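Local coordinates for probable leucine/isoleucine/valine-binding protein (Rhodopirellula baltica, PDB 4KV7) that probably binds branched-chain or related amino acids as a periplasmic solute-binding protein of the leucine-binding family, although its true ligand is not established, at residues 136-141 / 169-174; 132-137 / 306-311. The protein carries 1 engineered substitution. All blocks are in the same frame, centred on the assembly; numbering follows the deposited sequence.

Contact 1. Residues 136-141 / 169-174; sequences ASYAEE and GDDGFF. With FMT (formic acid), chain B.
Y138 and D171 meet where the first turn of helix 138-151 lies against helix 167-183, both helices belonging to the same lobe of a periplasmic-binding-protein fold. The start of the first helix is closed by a capping box. S137, the N-cap residue, accepts through OG from E140 N at 3.0 Å, and E140 OE1 reciprocates by taking S137 N at 2.9 Å, on the anti side of the carboxylate. Q355 also donates to E140 OE1, so the glutamate ties the cap to a later part of the chain.

Van der Waals packing between the helices is slight. The Y138 ring presents its edge to D171, with CD2 3.5 Å from OD2, and the ring and carboxylate planes stand 61° apart. Beside it, Y138 CB rests 4.3 Å from G172 CA, where the glycine brings the second helix close: the CA atoms of Y138 and G172 are 5.6 Å apart. D171 swings its CG anti to the backbone N (chi1 -163°), which carries the carboxylate across to the tyrosine.

Polar links finish the contact. D171 OD1 is hydrogen-bonded to S120 OG, while a water bridges D171 OD2 to A139 N, a backbone amide in the helix's first turn. At the far end of the ring, Y138 OH donates to a formic acid molecule, probably from the crystallisation liquor, that T95 and Y68 also hold; the Y138 OH to formic acid O1 distance is 2.6 Å, and O1 lies near the plane of the ring.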
ATOM      1  N   ALA A 136       4.083   2.984  -6.295  1.00  8.47           N
ATOM      2  CA  ALA A 136       3.269   3.740  -7.233  1.00  8.98           C
ATOM      3  C   ALA A 136       2.052   4.314  -6.520  1.00  8.30           C
ATOM      4  O   ALA A 136       1.659   3.853  -5.440  1.00  9.04           O
ATOM      5  CB  ALA A 136       2.831   2.830  -8.375  1.00  9.41           C
ATOM      6  N   SER A 137       1.446   5.313  -7.141  1.00  8.51           N
ATOM      7  CA  SER A 137       0.351   6.069  -6.553  1.00  9.32           C
ATOM      8  C   SER A 137      -1.028   5.556  -6.955  1.00  8.25           C
ATOM      9  O   SER A 137      -1.167   4.779  -7.905  1.00  9.12           O
ATOM     10  CB  SER A 137       0.464   7.522  -6.994  1.00  9.11           C
ATOM     11  OG  SER A 137       0.104   7.611  -8.363  1.00  8.75           O
ATOM     12  N   TYR A 138      -2.058   6.029  -6.253  1.00  8.59           N
ATOM     13  CA  TYR A 138      -3.432   5.708  -6.647  1.00  9.05           C
ATOM     14  C   TYR A 138      -3.756   6.306  -8.017  1.00  9.01           C
ATOM     15  O   TYR A 138      -4.515   5.704  -8.790  1.00  9.03           O
ATOM     16  CB  TYR A 138      -4.479   6.152  -5.609  1.00  9.26           C
ATOM     17  CG  TYR A 138      -4.341   5.478  -4.259  1.00  8.12           C
ATOM     18  CD1 TYR A 138      -4.068   4.113  -4.153  1.00  8.28           C
ATOM     19  CD2 TYR A 138      -4.478   6.208  -3.095  1.00  8.51           C
ATOM     20  CE1 TYR A 138      -3.943   3.500  -2.915  1.00  7.69           C
ATOM     21  CE2 TYR A 138      -4.361   5.607  -1.857  1.00  8.01           C
ATOM     22  CZ  TYR A 138      -4.085   4.252  -1.776  1.00  7.83           C
ATOM     23  OH  TYR A 138      -3.914   3.618  -0.573  1.00  8.56           O
ATOM     24  N   ALA A 139      -3.211   7.485  -8.319  1.00  8.46           N
ATOM     25  CA  ALA A 139      -3.394   8.064  -9.646  1.00  9.16           C
ATOM     26  C   ALA A 139      -2.866   7.103 -10.713  1.00  8.85           C
ATOM     27  O   ALA A 139      -3.503   6.906 -11.755  1.00  9.65           O
ATOM     28  CB  ALA A 139      -2.694   9.407  -9.743  1.00 10.38           C
ATOM     29  N   GLU A 140      -1.697   6.524 -10.465  1.00  9.18           N
ATOM     30  CA  GLU A 140      -1.119   5.571 -11.409  1.00  9.28           C
ATOM     31  C   GLU A 140      -1.921   4.272 -11.513  1.00  9.24           C
ATOM     32  O   GLU A 140      -2.101   3.738 -12.602  1.00  9.52           O
ATOM     33  CB  GLU A 140       0.358   5.331 -11.069  1.00  9.60           C
ATOM     34  CG  GLU A 140       1.195   6.579 -11.357  1.00 10.30           C
ATOM     35  CD  GLU A 140       2.570   6.607 -10.703  1.00 10.24           C
ATOM     36  OE1 GLU A 140       2.773   6.006  -9.633  1.00 10.64           O
ATOM     37  OE2 GLU A 140       3.456   7.277 -11.270  1.00 12.37           O
ATOM     38  N   GLU A 141      -2.417   3.762 -10.390  1.00  8.03           N
ATOM     39  CA  GLU A 141      -3.221   2.542 -10.435  1.00  8.59           C
ATOM     40  C   GLU A 141      -4.510   2.763 -11.205  1.00  8.95           C
ATOM     41  O   GLU A 141      -4.888   1.947 -12.061  1.00  9.39           O
ATOM     42  CB  GLU A 141      -3.557   2.033  -9.032  1.00  8.33           C
ATOM     43  CG  GLU A 141      -2.364   1.547  -8.233  1.00  8.85           C
ATOM     44  CD  GLU A 141      -2.791   0.934  -6.920  1.00  8.66           C
ATOM     45  OE1 GLU A 141      -3.576  -0.031  -6.938  1.00  9.23           O
ATOM     46  OE2 GLU A 141      -2.359   1.418  -5.849  1.00  9.88           O
ATOM     47  N   GLY A 169     -10.598   7.548  -0.070  1.00  8.18           N
ATOM     48  CA  GLY A 169     -11.533   7.367  -1.156  1.00  9.76           C
ATOM     49  C   GLY A 169     -11.536   8.554  -2.093  1.00  8.29           C
ATOM     50  O   GLY A 169     -11.608   8.378  -3.318  1.00  9.47           O
ATOM     51  N   ASP A 170     -11.465   9.759  -1.541  1.00  9.22           N
ATOM     52  CA  ASP A 170     -11.367  10.963  -2.360  1.00 10.21           C
ATOM     53  C   ASP A 170     -10.194  10.861  -3.333  1.00  9.29           C
ATOM     54  O   ASP A 170     -10.327  11.174  -4.517  1.00 10.27           O
ATOM     55  CB  ASP A 170     -11.142  12.211  -1.498  1.00 10.79           C
ATOM     56  CG  ASP A 170     -12.366  12.641  -0.703  1.00 10.83           C
ATOM     57  OD1 ASP A 170     -13.468  12.070  -0.862  1.00 11.92           O
ATOM     58  OD2 ASP A 170     -12.198  13.589   0.095  1.00 13.51           O
ATOM     59  N   ASP A 171      -9.033  10.449  -2.831  1.00  9.27           N
ATOM     60  CA  ASP A 171      -7.839  10.427  -3.658  1.00  9.38           C
ATOM     61  C   ASP A 171      -7.957   9.431  -4.811  1.00  8.48           C
ATOM     62  O   ASP A 171      -7.597   9.743  -5.951  1.00  8.87           O
ATOM     63  CB  ASP A 171      -6.604  10.142  -2.810  1.00 10.43           C
ATOM     64  CG  ASP A 171      -5.328  10.516  -3.524  1.00 12.67           C
ATOM     65  OD1 ASP A 171      -5.034  11.723  -3.578  1.00 17.80           O
ATOM     66  OD2 ASP A 171      -4.642   9.619  -4.032  1.00 14.29           O
ATOM     67  N   GLY A 172      -8.469   8.239  -4.531  1.00  9.39           N
ATOM     68  CA  GLY A 172      -8.670   7.256  -5.581  1.00  9.63           C
ATOM     69  C   GLY A 172      -9.716   7.690  -6.596  1.00  8.89           C
ATOM     70  O   GLY A 172      -9.539   7.508  -7.811  1.00  9.79           O
ATOM     71  N   PHE A 173     -10.811   8.255  -6.102  1.00  9.05           N
ATOM     72  CA  PHE A 173     -11.849   8.794  -6.968  1.00  9.71           C
ATOM     73  C   PHE A 173     -11.299   9.875  -7.890  1.00  9.63           C
ATOM     74  O   PHE A 173     -11.558   9.869  -9.095  1.00  9.83           O
ATOM     75  CB  PHE A 173     -13.001   9.348  -6.134  1.00  9.56           C
ATOM     76  CG  PHE A 173     -14.086   9.958  -6.965  1.00 10.88           C
ATOM     77  CD1 PHE A 173     -14.927   9.159  -7.738  1.00 11.93           C
ATOM     78  CD2 PHE A 173     -14.276  11.332  -6.976  1.00 13.35           C
ATOM     79  CE1 PHE A 173     -15.926   9.729  -8.509  1.00 12.89           C
ATOM     80  CE2 PHE A 173     -15.278  11.903  -7.741  1.00 16.32           C
ATOM     81  CZ  PHE A 173     -16.103  11.100  -8.506  1.00 14.23           C
ATOM     82  N   PHE A 174     -10.552  10.808  -7.329  1.00  9.89           N
ATOM     83  CA  PHE A 174      -9.986  11.877  -8.135  1.00 10.66           C
ATOM     84  C   PHE A 174      -8.992  11.351  -9.167  1.00  9.03           C
ATOM     85  O   PHE A 174      -8.919  11.875 -10.282  1.00 10.62           O
ATOM     86  CB  PHE A 174      -9.381  12.951  -7.234  1.00 12.71           C
ATOM     87  CG  PHE A 174     -10.412  13.722  -6.445  1.00 17.93           C
ATOM     88  CD1 PHE A 174     -11.656  13.995  -6.991  1.00 22.98           C
ATOM     89  CD2 PHE A 174     -10.145  14.153  -5.153  1.00 19.40           C
ATOM     90  CE1 PHE A 174     -12.613  14.702  -6.268  1.00 28.08           C
ATOM     91  CE2 PHE A 174     -11.094  14.859  -4.422  1.00 22.23           C
ATOM     92  CZ  PHE A 174     -12.327  15.128  -4.981  1.00 26.20           C
TER
HETATM   93  C   FMT B 501      -5.625   4.414   2.310  1.00  7.70           C
HETATM   94  O1  FMT B 501      -4.755   4.892   1.570  1.00  8.08           O
HETATM   95  O2  FMT B 501      -6.015   4.914   3.374  1.00  8.33           O
HETATM   96  O   HOH W   1      -2.515   9.376  -6.203  1.00 11.79           O

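Contact 2. Residues 132-137 / 306-311; sequences INYRAS and GYIVGR
Y134 lays its ring against I308, whose CG2 methyl sits over the middle of one face in a CH-pi contact. The methyl carbon is 3.8 Å from the ring centroid and only 12° off the ring normal, so it meets CD1, CE1 and CZ at nearly equal range. I308 CD1, at the tip of the longer branch, lies 4.1 Å from Y134 OH, beside the phenol end. Nearer the backbone, Y134 CB comes within 4.4 Å of V309 CG2, which extends the apolar contact to the next residue of the helix. The tyrosine reaches these partners because its CG is swung away from the backbone N (chi1 155°), while its hydroxyl is hydrogen-bonded to the carbonyl oxygen of V272.

The contact joins the loop between strand 131-132 and helix 138-151 to helix 301-319. V309 also packs on F113 and I41, and I308 on L282 and V273, so the helix is flanked by several other elements here. R135, the next residue of the loop, forms a salt bridge with E305 of the same helix.

Cutting Y134 back to an alanine takes away the ring and its hydroxyl, which would probably strip the I308 methyl of its aromatic face and leave the V272 carbonyl without its phenol donor. With all three touching residues buried, the loop is held to the helix here by apolar and CH-pi packing, while the tyrosine's one polar group is satisfied by V272.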
ATOM      1  N   ILE A 132       9.241  10.022   1.832  1.00 10.44           N
ATOM      2  CA  ILE A 132       9.915   9.305   0.758  1.00 10.84           C
ATOM      3  C   ILE A 132       9.196   7.984   0.557  1.00 10.12           C
ATOM      4  O   ILE A 132       8.981   7.231   1.508  1.00 10.41           O
ATOM      5  CB  ILE A 132      11.400   9.082   1.076  1.00 12.20           C
ATOM      6  CG1 ILE A 132      12.088  10.436   1.279  1.00 14.95           C
ATOM      7  CG2 ILE A 132      12.077   8.297  -0.034  1.00 15.18           C
ATOM      8  CD1 ILE A 132      13.580  10.352   1.529  1.00 19.53           C
ATOM      9  N   ASN A 133       8.795   7.730  -0.684  1.00  9.82           N
ATOM     10  CA  ASN A 133       7.906   6.627  -1.017  1.00  9.81           C
ATOM     11  C   ASN A 133       8.578   5.567  -1.870  1.00  8.76           C
ATOM     12  O   ASN A 133       9.422   5.879  -2.709  1.00 10.65           O
ATOM     13  CB  ASN A 133       6.694   7.167  -1.779  1.00  9.80           C
ATOM     14  CG  ASN A 133       5.989   8.267  -1.022  1.00  9.42           C
ATOM     15  OD1 ASN A 133       5.449   8.036   0.063  1.00 10.03           O
ATOM     16  ND2 ASN A 133       5.974   9.474  -1.590  1.00 10.90           N
ATOM     17  N   TYR A 134       8.186   4.312  -1.653  1.00  9.28           N
ATOM     18  CA  TYR A 134       8.498   3.227  -2.577  1.00  9.63           C
ATOM     19  C   TYR A 134       7.449   3.122  -3.698  1.00  8.79           C
ATOM     20  O   TYR A 134       7.785   3.121  -4.879  1.00  9.80           O
ATOM     21  CB  TYR A 134       8.635   1.859  -1.845  1.00  9.95           C
ATOM     22  CG  TYR A 134       8.353   0.729  -2.809  1.00  9.69           C
ATOM     23  CD1 TYR A 134       9.242   0.438  -3.832  1.00  9.89           C
ATOM     24  CD2 TYR A 134       7.165   0.012  -2.750  1.00  9.89           C
ATOM     25  CE1 TYR A 134       8.963  -0.541  -4.778  1.00 10.78           C
ATOM     26  CE2 TYR A 134       6.874  -0.968  -3.685  1.00  9.80           C
ATOM     27  CZ  TYR A 134       7.776  -1.240  -4.699  1.00  9.82           C
ATOM     28  OH  TYR A 134       7.510  -2.201  -5.658  1.00 10.12           O
ATOM     29  N   ARG A 135       6.185   3.006  -3.311  1.00  8.39           N
ATOM     30  CA  ARG A 135       5.145   2.496  -4.206  1.00  9.16           C
ATOM     31  C   ARG A 135       4.574   3.510  -5.178  1.00  7.81           C
ATOM     32  O   ARG A 135       4.537   4.711  -4.920  1.00  8.72           O
ATOM     33  CB  ARG A 135       3.995   1.888  -3.398  1.00  8.82           C
ATOM     34  CG  ARG A 135       3.367   2.853  -2.390  1.00  8.72           C
ATOM     35  CD  ARG A 135       1.855   2.685  -2.247  1.00  8.76           C
ATOM     36  NE  ARG A 135       1.506   1.404  -1.640  1.00  7.87           N
ATOM     37  CZ  ARG A 135       0.286   0.890  -1.611  1.00  7.96           C
ATOM     38  NH1 ARG A 135       0.091  -0.299  -1.061  1.00  8.89           N
ATOM     39  NH2 ARG A 135      -0.737   1.551  -2.136  1.00  9.17           N
ATOM     40  N   ALA A 136       4.083   2.984  -6.295  1.00  8.47           N
ATOM     41  CA  ALA A 136       3.269   3.740  -7.233  1.00  8.98           C
ATOM     42  C   ALA A 136       2.052   4.314  -6.520  1.00  8.30           C
ATOM     43  O   ALA A 136       1.659   3.853  -5.440  1.00  9.04           O
ATOM     44  CB  ALA A 136       2.831   2.830  -8.375  1.00  9.41           C
ATOM     45  N   SER A 137       1.446   5.313  -7.141  1.00  8.51           N
ATOM     46  CA  SER A 137       0.351   6.069  -6.553  1.00  9.32           C
ATOM     47  C   SER A 137      -1.028   5.556  -6.955  1.00  8.25           C
ATOM     48  O   SER A 137      -1.167   4.779  -7.905  1.00  9.12           O
ATOM     49  CB  SER A 137       0.464   7.522  -6.994  1.00  9.11           C
ATOM     50  OG  SER A 137       0.104   7.611  -8.363  1.00  8.75           O
ATOM     51  N   GLY A 306       6.106  -4.667   2.503  1.00  7.78           N
ATOM     52  CA  GLY A 306       6.836  -4.362   3.722  1.00  9.24           C
ATOM     53  C   GLY A 306       8.284  -4.821   3.644  1.00  8.01           C
ATOM     54  O   GLY A 306       9.212  -4.117   4.066  1.00  9.39           O
ATOM     55  N   TYR A 307       8.489  -6.005   3.083  1.00  8.36           N
ATOM     56  CA  TYR A 307       9.825  -6.541   2.884  1.00  9.49           C
ATOM     57  C   TYR A 307      10.662  -5.644   1.972  1.00  8.85           C
ATOM     58  O   TYR A 307      11.831  -5.378   2.250  1.00  9.67           O
ATOM     59  CB  TYR A 307       9.744  -7.976   2.349  1.00  9.50           C
ATOM     60  CG  TYR A 307      11.088  -8.567   2.022  1.00  9.45           C
ATOM     61  CD1 TYR A 307      11.895  -9.095   3.021  1.00 10.70           C
ATOM     62  CD2 TYR A 307      11.560  -8.586   0.714  1.00 10.47           C
ATOM     63  CE1 TYR A 307      13.136  -9.625   2.723  1.00 10.44           C
ATOM     64  CE2 TYR A 307      12.793  -9.122   0.409  1.00 10.47           C
ATOM     65  CZ  TYR A 307      13.578  -9.629   1.413  1.00 10.51           C
ATOM     66  OH  TYR A 307      14.804 -10.148   1.064  1.00 12.84           O
ATOM     67  N   ILE A 308      10.071  -5.181   0.876  1.00  9.12           N
ATOM     68  CA  ILE A 308      10.743  -4.261  -0.044  1.00  9.47           C
ATOM     69  C   ILE A 308      11.143  -2.968   0.659  1.00  9.22           C
ATOM     70  O   ILE A 308      12.279  -2.503   0.517  1.00  9.59           O
ATOM     71  CB  ILE A 308       9.857  -3.962  -1.260  1.00  9.48           C
ATOM     72  CG1 ILE A 308       9.803  -5.199  -2.150  1.00  9.38           C
ATOM     73  CG2 ILE A 308      10.369  -2.740  -2.032  1.00 10.50           C
ATOM     74  CD1 ILE A 308       8.705  -5.194  -3.193  1.00 10.74           C
ATOM     75  N   VAL A 309      10.227  -2.405   1.434  1.00  9.18           N
ATOM     76  CA  VAL A 309      10.528  -1.220   2.219  1.00 10.93           C
ATOM     77  C   VAL A 309      11.711  -1.474   3.166  1.00 10.04           C
ATOM     78  O   VAL A 309      12.644  -0.665   3.235  1.00 10.34           O
ATOM     79  CB  VAL A 309       9.267  -0.745   2.962  1.00 10.36           C
ATOM     80  CG1 VAL A 309       9.603   0.336   3.969  1.00 11.87           C
ATOM     81  CG2 VAL A 309       8.246  -0.229   1.965  1.00 12.02           C
ATOM     82  N   GLY A 310      11.681  -2.592   3.888  1.00  9.56           N
ATOM     83  CA  GLY A 310      12.776  -2.949   4.770  1.00 10.56           C
ATOM     84  C   GLY A 310      14.092  -3.099   4.021  1.00 10.10           C
ATOM     85  O   GLY A 310      15.138  -2.623   4.485  1.00 11.10           O
ATOM     86  N   ARG A 311      14.055  -3.757   2.864  1.00 10.33           N
ATOM     87  CA  ARG A 311      15.254  -3.941   2.049  1.00 11.45           C
ATOM     88  C   ARG A 311      15.851  -2.612   1.601  1.00 10.67           C
ATOM     89  O   ARG A 311      17.061  -2.420   1.652  1.00 12.10           O
ATOM     90  CB  ARG A 311      14.957  -4.813   0.821  1.00 11.75           C
ATOM     91  CG  ARG A 311      14.870  -6.315   1.081  1.00 12.41           C
ATOM     92  CD  ARG A 311      16.240  -6.929   1.325  1.00 14.14           C
ATOM     93  NE  ARG A 311      17.100  -6.760   0.159  1.00 15.32           N
ATOM     94  CZ  ARG A 311      17.118  -7.583  -0.888  1.00 15.78           C
ATOM     95  NH1 ARG A 311      16.339  -8.659  -0.912  1.00 16.18           N
ATOM     96  NH2 ARG A 311      17.933  -7.342  -1.908  1.00 18.46           N
TER

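Overall arrangement
The two contacts follow one another along the same strip of chain and share A136 and S137: contact 2 uses the loop leaving strand 131-132, and contact 1 the helix 138-151 that begins just after it. Their centres lie about 17 Å apart, and they touch where R135 NH2 approaches E141 OE2 at 4.1 Å. The later partners diverge, contact 1 taking helix 167-183 and contact 2 helix 301-319, far along the chain. The 132-141 strip thus passes from the three-stranded sheet containing 131-132 toward the lobe built round the seven-stranded sheet, consistent with an interlobe crossover of a periplasmic binding protein, anchored at both ends.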